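Local coordinates for protein lysine-sensitive aspartokinase 3 (Escherichia coli, PDB 2J0W) that catalyses the ATP-dependent phosphorylation of L-aspartate to 4-phospho-L-aspartate, the first step toward lysine, and is feedback-inhibited by lysine, at residues I67-F72 / I88-L92; V142-T148 / I185-N189; F152-P157 / R192-G197. All blocks are in the same frame, centred on the assembly; numbering follows the deposited sequence.

Contact 1: I67-F72 / I88-L92; sequences IRNIQF and IERLL
An antiparallel helix pair in the amino acid kinase domain brings Arg68 and Leu92 together, with Phe72 and Glu89 completing the same seam. The short segments 67-72 and 88-92 run at 162° to each other with axes 11.3 Å apart, a separation that leaves the meeting to side chains. Leu92 gives the largest share, and its two methyls divide the work. Leu92 CD1 sits against one face of the Arg68 guanidinium, over its centre, 3.5 Å from Arg68 CZ, and it also approaches the edge of the Phe72 ring. CD2 turns the other way and meets Ile67 CG2 at 3.8 Å, the two side chains running antiparallel as they pass.

Arg68 sends its CG anti to the backbone N (chi1 163°) and then bends at chi3, which lays the flat group across Leu92 and aims NH2 at the acid. The salt bridge from Arg68 NH2 to Glu89 OE1 is long at 3.3 Å and bent, 137° at the hydrogen; OE1 lies near the guanidinium plane and is met on its syn side, but well out of the carboxylate plane. The other carboxylate oxygen, Glu89 OE2, comes to the edge of the Phe72 ring, 3.2 Å from Phe72 CZ, where the polarised ring hydrogens would probably favour an acid. A methionine in place of Arg68 would probably leave Glu89 without its charged mate in this pair and strip the flat cover from Leu92 CD1.

Deeper in the seam, Ile88 CG2 reaches both Phe72 CE1 and, 4.3 Å away, Gln71 CB. Met121 of helix 108-131 packs against Gln71, Ile88 and Leu92, while Ile67 leans on Leu47, Leu48 and Leu51 of helix 44-51, so the pair is seated on two further helices of the domain.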
loop_
_atom_site.group_PDB
_atom_site.type_symbol
_atom_site.label_atom_id
_atom_site.label_comp_id
_atom_site.label_asym_id
_atom_site.label_seq_id
_atom_site.Cartn_x
_atom_site.Cartn_y
_atom_site.Cartn_z
ATOM N N ILE A 67 32.120 19.893 -26.142
ATOM C CA ILE A 67 32.865 18.886 -25.401
ATOM C C ILE A 67 34.370 19.148 -25.497
ATOM O O ILE A 67 35.072 19.113 -24.480
ATOM C CB ILE A 67 32.539 17.460 -25.909
ATOM C CG1 ILE A 67 31.118 17.094 -25.474
ATOM C CG2 ILE A 67 33.562 16.453 -25.384
ATOM C CD1 ILE A 67 30.695 15.715 -25.897
ATOM N N ARG A 68 34.872 19.416 -26.701
ATOM C CA ARG A 68 36.299 19.696 -26.846
ATOM C C ARG A 68 36.715 20.978 -26.112
ATOM O O ARG A 68 37.789 21.028 -25.503
ATOM C CB ARG A 68 36.701 19.816 -28.320
ATOM C CG ARG A 68 38.056 20.502 -28.496
ATOM C CD ARG A 68 38.480 20.672 -29.939
ATOM N NE ARG A 68 39.237 19.522 -30.420
ATOM C CZ ARG A 68 38.688 18.409 -30.897
ATOM N NH1 ARG A 68 37.368 18.296 -30.962
ATOM N NH2 ARG A 68 39.459 17.409 -31.308
ATOM N N ASN A 69 35.887 22.018 -26.168
ATOM C CA ASN A 69 36.252 23.246 -25.480
ATOM C C ASN A 69 36.549 22.953 -24.009
ATOM O O ASN A 69 37.685 23.104 -23.560
ATOM C CB ASN A 69 35.140 24.291 -25.594
ATOM C CG ASN A 69 35.037 24.900 -26.996
ATOM O OD1 ASN A 69 34.062 25.589 -27.307
ATOM N ND2 ASN A 69 36.043 24.655 -27.842
ATOM N N ILE A 70 35.531 22.515 -23.274
ATOM C CA ILE A 70 35.665 22.203 -21.849
ATOM C C ILE A 70 36.965 21.475 -21.483
ATOM O O ILE A 70 37.587 21.773 -20.460
ATOM C CB ILE A 70 34.443 21.365 -21.356
ATOM C CG1 ILE A 70 33.208 22.263 -21.277
ATOM C CG2 ILE A 70 34.730 20.740 -19.999
ATOM C CD1 ILE A 70 31.927 21.509 -21.029
ATOM N N GLN A 71 37.370 20.532 -22.325
ATOM C CA GLN A 71 38.584 19.760 -22.092
ATOM C C GLN A 71 39.841 20.576 -22.333
ATOM O O GLN A 71 40.844 20.397 -21.642
ATOM C CB GLN A 71 38.622 18.525 -22.996
ATOM C CG GLN A 71 37.438 17.615 -22.828
ATOM C CD GLN A 71 37.164 17.306 -21.382
ATOM O OE1 GLN A 71 38.070 16.963 -20.630
ATOM N NE2 GLN A 71 35.907 17.425 -20.978
ATOM N N PHE A 72 39.808 21.458 -23.325
ATOM C CA PHE A 72 40.988 22.259 -23.604
ATOM C C PHE A 72 41.134 23.432 -22.640
ATOM O O PHE A 72 42.238 23.912 -22.407
ATOM C CB PHE A 72 40.992 22.713 -25.068
ATOM C CG PHE A 72 41.544 21.672 -26.011
ATOM C CD1 PHE A 72 40.949 20.417 -26.106
ATOM C CD2 PHE A 72 42.683 21.927 -26.769
ATOM C CE1 PHE A 72 41.481 19.429 -26.938
ATOM C CE2 PHE A 72 43.222 20.944 -27.606
ATOM C CZ PHE A 72 42.615 19.692 -27.687
ATOM N N ILE A 88 43.575 12.753 -25.286
ATOM C CA ILE A 88 42.316 13.467 -25.369
ATOM C C ILE A 88 41.836 13.416 -26.813
ATOM O O ILE A 88 40.659 13.160 -27.071
ATOM C CB ILE A 88 42.448 14.944 -24.948
ATOM C CG1 ILE A 88 42.970 15.051 -23.511
ATOM C CG2 ILE A 88 41.090 15.626 -25.048
ATOM C CD1 ILE A 88 42.133 14.341 -22.479
ATOM N N GLU A 89 42.752 13.648 -27.750
ATOM C CA GLU A 89 42.423 13.629 -29.171
ATOM C C GLU A 89 41.831 12.285 -29.582
ATOM O O GLU A 89 40.900 12.230 -30.391
ATOM C CB GLU A 89 43.664 13.914 -30.012
ATOM C CG GLU A 89 44.168 15.348 -29.956
ATOM C CD GLU A 89 43.166 16.352 -30.483
ATOM O OE1 GLU A 89 42.396 16.015 -31.411
ATOM O OE2 GLU A 89 43.165 17.491 -29.976
ATOM N N ARG A 90 42.377 11.199 -29.039
ATOM C CA ARG A 90 41.854 9.875 -29.356
ATOM C C ARG A 90 40.444 9.819 -28.816
ATOM O O ARG A 90 39.490 9.604 -29.566
ATOM C CB ARG A 90 42.714 8.776 -28.718
ATOM C CG ARG A 90 43.817 8.222 -29.631
ATOM C CD ARG A 90 44.471 9.321 -30.496
ATOM N NE ARG A 90 43.584 9.795 -31.565
ATOM C CZ ARG A 90 43.749 10.928 -32.244
ATOM N NH1 ARG A 90 44.775 11.724 -31.973
ATOM N NH2 ARG A 90 42.884 11.268 -33.191
ATOM N N LEU A 91 40.317 10.043 -27.511
ATOM C CA LEU A 91 39.012 10.026 -26.863
ATOM C C LEU A 91 38.050 10.900 -27.666
ATOM O O LEU A 91 36.980 10.442 -28.087
ATOM C CB LEU A 91 39.135 10.520 -25.417
ATOM C CG LEU A 91 40.140 9.719 -24.577
ATOM C CD1 LEU A 91 40.162 10.250 -23.166
ATOM C CD2 LEU A 91 39.774 8.242 -24.572
ATOM N N LEU A 92 38.440 12.151 -27.904
ATOM C CA LEU A 92 37.583 13.041 -28.673
ATOM C C LEU A 92 37.277 12.439 -30.028
ATOM O O LEU A 92 36.126 12.417 -30.454
ATOM C CB LEU A 92 38.233 14.408 -28.845
ATOM C CG LEU A 92 38.196 15.255 -27.577
ATOM C CD1 LEU A 92 38.727 16.630 -27.893
ATOM C CD2 LEU A 92 36.763 15.342 -27.047
#

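Contact 2: V142-T148 / I185-N189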
loop_
_atom_site.group_PDB
_atom_site.type_symbol
_atom_site.label_atom_id
_atom_site.label_comp_id
_atom_site.label_asym_id
_atom_site.label_seq_id
_atom_site.Cartn_x
_atom_site.Cartn_y
_atom_site.Cartn_z
ATOM N N VAL A 142 38.598 1.943 -13.406
ATOM C CA VAL A 142 37.688 1.154 -12.578
ATOM C C VAL A 142 37.110 -0.029 -13.289
ATOM O O VAL A 142 36.807 -1.039 -12.662
ATOM C CB VAL A 142 36.468 1.929 -12.050
ATOM C CG1 VAL A 142 36.775 2.553 -10.708
ATOM C CG2 VAL A 142 36.017 2.942 -13.063
ATOM N N ARG A 143 36.936 0.080 -14.593
ATOM C CA ARG A 143 36.353 -1.032 -15.320
ATOM C C ARG A 143 37.077 -2.351 -15.073
ATOM O O ARG A 143 36.481 -3.422 -15.200
ATOM C CB ARG A 143 36.281 -0.698 -16.805
ATOM C CG ARG A 143 35.319 0.440 -17.065
ATOM C CD ARG A 143 35.271 0.803 -18.519
ATOM N NE ARG A 143 36.543 1.363 -18.955
ATOM C CZ ARG A 143 36.780 1.803 -20.186
ATOM N NH1 ARG A 143 35.830 1.757 -21.120
ATOM N NH2 ARG A 143 37.980 2.273 -20.486
ATOM N N LYS A 144 38.350 -2.284 -14.696
ATOM C CA LYS A 144 39.097 -3.508 -14.407
ATOM C C LYS A 144 38.558 -4.133 -13.125
ATOM O O LYS A 144 38.726 -5.328 -12.888
ATOM C CB LYS A 144 40.583 -3.220 -14.214
ATOM C CG LYS A 144 41.288 -2.623 -15.407
ATOM C CD LYS A 144 42.736 -2.321 -15.043
ATOM C CE LYS A 144 43.419 -1.453 -16.090
ATOM N NZ LYS A 144 44.695 -0.894 -15.555
ATOM N N VAL A 145 37.900 -3.324 -12.300
ATOM C CA VAL A 145 37.369 -3.817 -11.045
ATOM C C VAL A 145 35.867 -3.784 -10.851
ATOM O O VAL A 145 35.301 -4.722 -10.288
ATOM C CB VAL A 145 38.020 -3.086 -9.884
ATOM C CG1 VAL A 145 37.085 -3.059 -8.693
ATOM C CG2 VAL A 145 39.330 -3.791 -9.524
ATOM N N MET A 146 35.220 -2.715 -11.307
ATOM C CA MET A 146 33.773 -2.544 -11.151
ATOM C C MET A 146 32.935 -3.429 -12.065
ATOM O O MET A 146 32.375 -2.943 -13.049
ATOM C CB MET A 146 33.420 -1.075 -11.409
ATOM C CG MET A 146 31.976 -0.702 -11.165
ATOM S SD MET A 146 31.525 -0.948 -9.444
ATOM C CE MET A 146 32.385 0.381 -8.704
ATOM N N ARG A 147 32.840 -4.722 -11.750
ATOM C CA ARG A 147 32.049 -5.648 -12.561
ATOM C C ARG A 147 30.571 -5.486 -12.278
ATOM O O ARG A 147 30.166 -5.420 -11.116
ATOM C CB ARG A 147 32.417 -7.089 -12.266
ATOM C CG ARG A 147 31.770 -8.076 -13.233
ATOM C CD ARG A 147 32.810 -8.567 -14.209
ATOM N NE ARG A 147 33.577 -7.442 -14.737
ATOM C CZ ARG A 147 34.835 -7.532 -15.155
ATOM N NH1 ARG A 147 35.466 -8.702 -15.105
ATOM N NH2 ARG A 147 35.463 -6.456 -15.612
ATOM N N THR A 148 29.754 -5.436 -13.331
ATOM C CA THR A 148 28.306 -5.296 -13.157
ATOM C C THR A 148 27.595 -6.270 -14.078
ATOM O O THR A 148 28.225 -6.973 -14.841
ATOM C CB THR A 148 27.816 -3.859 -13.507
ATOM O OG1 THR A 148 27.831 -3.669 -14.932
ATOM C CG2 THR A 148 28.718 -2.815 -12.852
ATOM N N ILE A 185 30.974 4.369 -14.020
ATOM C CA ILE A 185 31.145 3.329 -15.027
ATOM C C ILE A 185 31.630 1.968 -14.540
ATOM O O ILE A 185 32.211 1.838 -13.459
ATOM C CB ILE A 185 32.108 3.770 -16.138
ATOM C CG1 ILE A 185 33.530 3.890 -15.586
ATOM C CG2 ILE A 185 31.659 5.100 -16.705
ATOM C CD1 ILE A 185 34.562 4.240 -16.648
ATOM N N GLY A 186 31.382 0.957 -15.369
ATOM C CA GLY A 186 31.796 -0.393 -15.054
ATOM C C GLY A 186 31.905 -1.198 -16.332
ATOM O O GLY A 186 31.798 -0.640 -17.422
ATOM N N SER A 187 32.125 -2.503 -16.202
ATOM C CA SER A 187 32.219 -3.381 -17.362
ATOM C C SER A 187 31.459 -4.642 -17.043
ATOM O O SER A 187 31.526 -5.155 -15.932
ATOM C CB SER A 187 33.680 -3.718 -17.690
ATOM O OG SER A 187 34.317 -4.355 -16.598
ATOM N N GLU A 188 30.722 -5.143 -18.019
ATOM C CA GLU A 188 29.940 -6.349 -17.818
ATOM C C GLU A 188 30.785 -7.620 -18.065
ATOM O O GLU A 188 32.007 -7.542 -18.224
ATOM C CB GLU A 188 28.681 -6.263 -18.692
ATOM C CG GLU A 188 28.257 -7.523 -19.360
ATOM C CD GLU A 188 28.862 -7.661 -20.729
ATOM O OE1 GLU A 188 30.082 -7.416 -20.878
ATOM O OE2 GLU A 188 28.106 -8.017 -21.658
ATOM N N ASN A 189 30.158 -8.788 -18.048
ATOM C CA ASN A 189 30.893 -10.023 -18.248
ATOM C C ASN A 189 31.672 -10.108 -19.558
ATOM O O ASN A 189 32.830 -10.509 -19.569
ATOM C CB ASN A 189 29.939 -11.212 -18.139
ATOM C CG ASN A 189 30.220 -12.064 -16.924
ATOM O OD1 ASN A 189 31.309 -12.621 -16.787
ATOM N ND2 ASN A 189 29.243 -12.168 -16.031
#
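Hydrogen bonds centred on Ser187 dominate the meeting of 142-148 with 185-189. Its hydroxyl donates to Arg143 O, with OG 2.7 Å from that oxygen, and accepts from Arg147, whose NH2 stands 2.6 Å from Ser187 OG. Chi1 of 59° places OG between the serine's own backbone N and carbonyl carbon, from where it can serve both partners. Arg147 approaches side-on: while NH2 takes the hydroxyl, NE donates to Ser187 O at 3.3 Å, with the guanidinium plane tilted from both acceptors. Its chain starts out away from the strand and folds back through bends at chi2 and chi3.

Backbone bonds supply the second group. Ser187 N donates to Met146 O at 3.2 Å, and Thr148 N returns a bond to Ser187 O. These two bonds make a single beta bridge between Arg147 and Ser187, through which the loop following strand 137-139 borders the two-stranded antiparallel hairpin 185-187/193-195 of the kinase domain. Ser187 O accepts twice, from Thr148 N and Arg147 NE on opposite faces of its plane. Met146, the centre of an inverse gamma turn, presents its carbonyl to the strand at this point; a CB on Gly186 would collide with it. Met146 CG makes a carbon-oxygen contact with Ile185 O at 3.4 Å.

Apolar contacts lie at the other end. Val142 CG2 meets Ile185 CG1 at 3.7 Å, the side chains set nearly perpendicular, and in the Arg143 aliphatic chain Arg143 CG lies 3.9 Å from Ile185 CD1.

The charged ends find their partners beyond these two segments: Arg143 with Asp141, Glu188 with Arg192. Ile185 also packs on Glu119 of helix 108-131, a substrate-binding residue, and Met146 touches Thr204 and Leu207 of helix 200-211.

Contact 3: F152-P157 / R192-G197; sequences FGRAEP and RTTTLG
Phe152 and Arg192 meet edge to face: the ring turns its edge to one face of the guanidinium, the planes 75° apart, with Phe152 CZ above the centre, 3.7 Å from Arg192 CZ. Arg192 bends at chi3 (-75°), which folds the flat group back across the ring edge, its NE in the salt bridge with Glu188. Along the same edge Phe152 CE2 comes within 3.1 Å of Thr193 O, and Thr194 CG2 packs obliquely against the ring. With chi1 57°, Thr194 keeps that methyl anti to its carbonyl carbon while OG1 bonds to Thr148.

Ala155 points its CB at Thr194 CB, 3.6 Å away, and its N donates to Thr195 O at 2.8 Å, lying in the carbonyl plane. Leu196 starts away from the loop, yet its CD2 swings back to Ala155 O and to Pro157 CD, 4.1 Å off. Gly153 and Gly197, whose backbone angles suit glycine, meet through a CA-H...O contact.

The loop before helix 159-176 thus lies along strand 193-195. Phe152 also touches Pro108 and Asp112 of helix 108-131, whereas Pro157 and Leu196 pack on helix 200-211, Leu196 lying close to Gly200, which binds substrate.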
loop_
_atom_site.group_PDB
_atom_site.type_symbol
_atom_site.label_atom_id
_atom_site.label_comp_id
_atom_site.label_asym_id
_atom_site.label_seq_id
_atom_site.Cartn_x
_atom_site.Cartn_y
_atom_site.Cartn_z
ATOM N N PHE A 152 22.349 -2.297 -19.155
ATOM C CA PHE A 152 22.914 -0.998 -19.524
ATOM C C PHE A 152 22.036 0.205 -19.173
ATOM O O PHE A 152 20.814 0.146 -19.277
ATOM C CB PHE A 152 23.257 -0.967 -21.015
ATOM C CG PHE A 152 24.268 -2.000 -21.429
ATOM C CD1 PHE A 152 23.860 -3.257 -21.883
ATOM C CD2 PHE A 152 25.631 -1.718 -21.369
ATOM C CE1 PHE A 152 24.801 -4.218 -22.273
ATOM C CE2 PHE A 152 26.584 -2.667 -21.755
ATOM C CZ PHE A 152 26.174 -3.926 -22.210
ATOM N N GLY A 153 22.677 1.298 -18.758
ATOM C CA GLY A 153 21.947 2.496 -18.381
ATOM C C GLY A 153 21.866 2.634 -16.871
ATOM O O GLY A 153 21.811 3.742 -16.332
ATOM N N ARG A 154 21.844 1.491 -16.194
ATOM C CA ARG A 154 21.792 1.453 -14.744
ATOM C C ARG A 154 22.192 0.058 -14.303
ATOM O O ARG A 154 21.414 -0.664 -13.684
ATOM C CB ARG A 154 20.391 1.816 -14.247
ATOM C CG ARG A 154 19.290 1.001 -14.857
ATOM C CD ARG A 154 17.946 1.630 -14.540
ATOM N NE ARG A 154 16.851 0.668 -14.617
ATOM C CZ ARG A 154 15.569 0.986 -14.478
ATOM N NH1 ARG A 154 15.212 2.250 -14.261
ATOM N NH2 ARG A 154 14.643 0.035 -14.541
ATOM N N ALA A 155 23.420 -0.309 -14.653
ATOM C CA ALA A 155 23.976 -1.613 -14.329
ATOM C C ALA A 155 24.051 -1.799 -12.826
ATOM O O ALA A 155 24.220 -0.847 -12.083
ATOM C CB ALA A 155 25.365 -1.756 -14.941
ATOM N N GLU A 156 23.930 -3.040 -12.382
ATOM C CA GLU A 156 23.977 -3.338 -10.963
ATOM C C GLU A 156 25.278 -4.055 -10.627
ATOM O O GLU A 156 25.632 -5.062 -11.251
ATOM C CB GLU A 156 22.785 -4.202 -10.584
ATOM C CG GLU A 156 21.452 -3.533 -10.864
ATOM C CD GLU A 156 20.304 -4.524 -10.898
ATOM O OE1 GLU A 156 20.334 -5.481 -10.089
ATOM O OE2 GLU A 156 19.374 -4.343 -11.720
ATOM N N PRO A 157 26.006 -3.541 -9.625
ATOM C CA PRO A 157 27.286 -4.096 -9.174
ATOM C C PRO A 157 27.268 -5.507 -8.621
ATOM O O PRO A 157 26.356 -5.886 -7.907
ATOM C CB PRO A 157 27.760 -3.078 -8.134
ATOM C CG PRO A 157 26.482 -2.528 -7.589
ATOM C CD PRO A 157 25.637 -2.354 -8.833
ATOM N N ARG A 192 32.018 -5.396 -22.327
ATOM C CA ARG A 192 31.315 -4.180 -22.728
ATOM C C ARG A 192 31.193 -3.211 -21.561
ATOM O O ARG A 192 31.044 -3.633 -20.413
ATOM C CB ARG A 192 29.932 -4.544 -23.253
ATOM C CG ARG A 192 30.004 -5.501 -24.426
ATOM C CD ARG A 192 28.657 -5.751 -25.048
ATOM N NE ARG A 192 27.818 -6.628 -24.242
ATOM C CZ ARG A 192 26.535 -6.860 -24.505
ATOM N NH1 ARG A 192 25.962 -6.274 -25.549
ATOM N NH2 ARG A 192 25.832 -7.682 -23.738
ATOM N N THR A 193 31.262 -1.916 -21.860
ATOM C CA THR A 193 31.180 -0.885 -20.832
ATOM C C THR A 193 29.755 -0.624 -20.369
ATOM O O THR A 193 28.821 -0.603 -21.171
ATOM C CB THR A 193 31.771 0.455 -21.318
ATOM O OG1 THR A 193 33.080 0.239 -21.864
ATOM C CG2 THR A 193 31.904 1.429 -20.144
ATOM N N THR A 194 29.599 -0.421 -19.061
ATOM C CA THR A 194 28.294 -0.133 -18.461
ATOM C C THR A 194 28.396 1.103 -17.590
ATOM O O THR A 194 29.497 1.571 -17.294
ATOM C CB THR A 194 27.847 -1.269 -17.549
ATOM O OG1 THR A 194 28.859 -1.485 -16.550
ATOM C CG2 THR A 194 27.620 -2.551 -18.357
ATOM N N THR A 195 27.250 1.637 -17.184
ATOM C CA THR A 195 27.231 2.788 -16.279
ATOM C C THR A 195 26.237 2.426 -15.179
ATOM O O THR A 195 25.339 1.613 -15.409
ATOM C CB THR A 195 26.776 4.076 -16.973
ATOM O OG1 THR A 195 25.425 3.934 -17.451
ATOM C CG2 THR A 195 27.701 4.392 -18.124
ATOM N N LEU A 196 26.397 3.006 -13.993
ATOM C CA LEU A 196 25.513 2.700 -12.861
ATOM C C LEU A 196 24.238 3.551 -12.810
ATOM O O LEU A 196 23.390 3.345 -11.943
ATOM C CB LEU A 196 26.285 2.867 -11.551
ATOM C CG LEU A 196 27.601 2.083 -11.522
ATOM C CD1 LEU A 196 28.567 2.709 -10.522
ATOM C CD2 LEU A 196 27.323 0.608 -11.197
ATOM N N GLY A 197 24.088 4.492 -13.738
ATOM C CA GLY A 197 22.903 5.334 -13.717
ATOM C C GLY A 197 23.286 6.722 -13.237
ATOM O O GLY A 197 24.239 6.863 -12.464
#

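In the fold
Contacts 2 and 3 show how one loop can be tied twice to one hairpin, whereas contact 1 stands apart, its centre about 24 Å from that of contact 2. Contacts 2 and 3 are mostly buried and touch directly: Gly186 O probably accepts from Thr194 N across the hairpin, and Thr148 packs on Ala155. Their segments alternate along the chain, binding the stretch before helix 159-176 to strands 185-187 and 193-195 near the bound aspartate. Contact 1 is only partly buried and joins helices through side chains, with a charged pair over apolar groups. Contact 2 is the most hydrogen-bonded, mixing backbone bonds with those of a serine hydroxyl and an arginine, while contact 3 relies more on side-chain packing. Helix 108-131 touches all three.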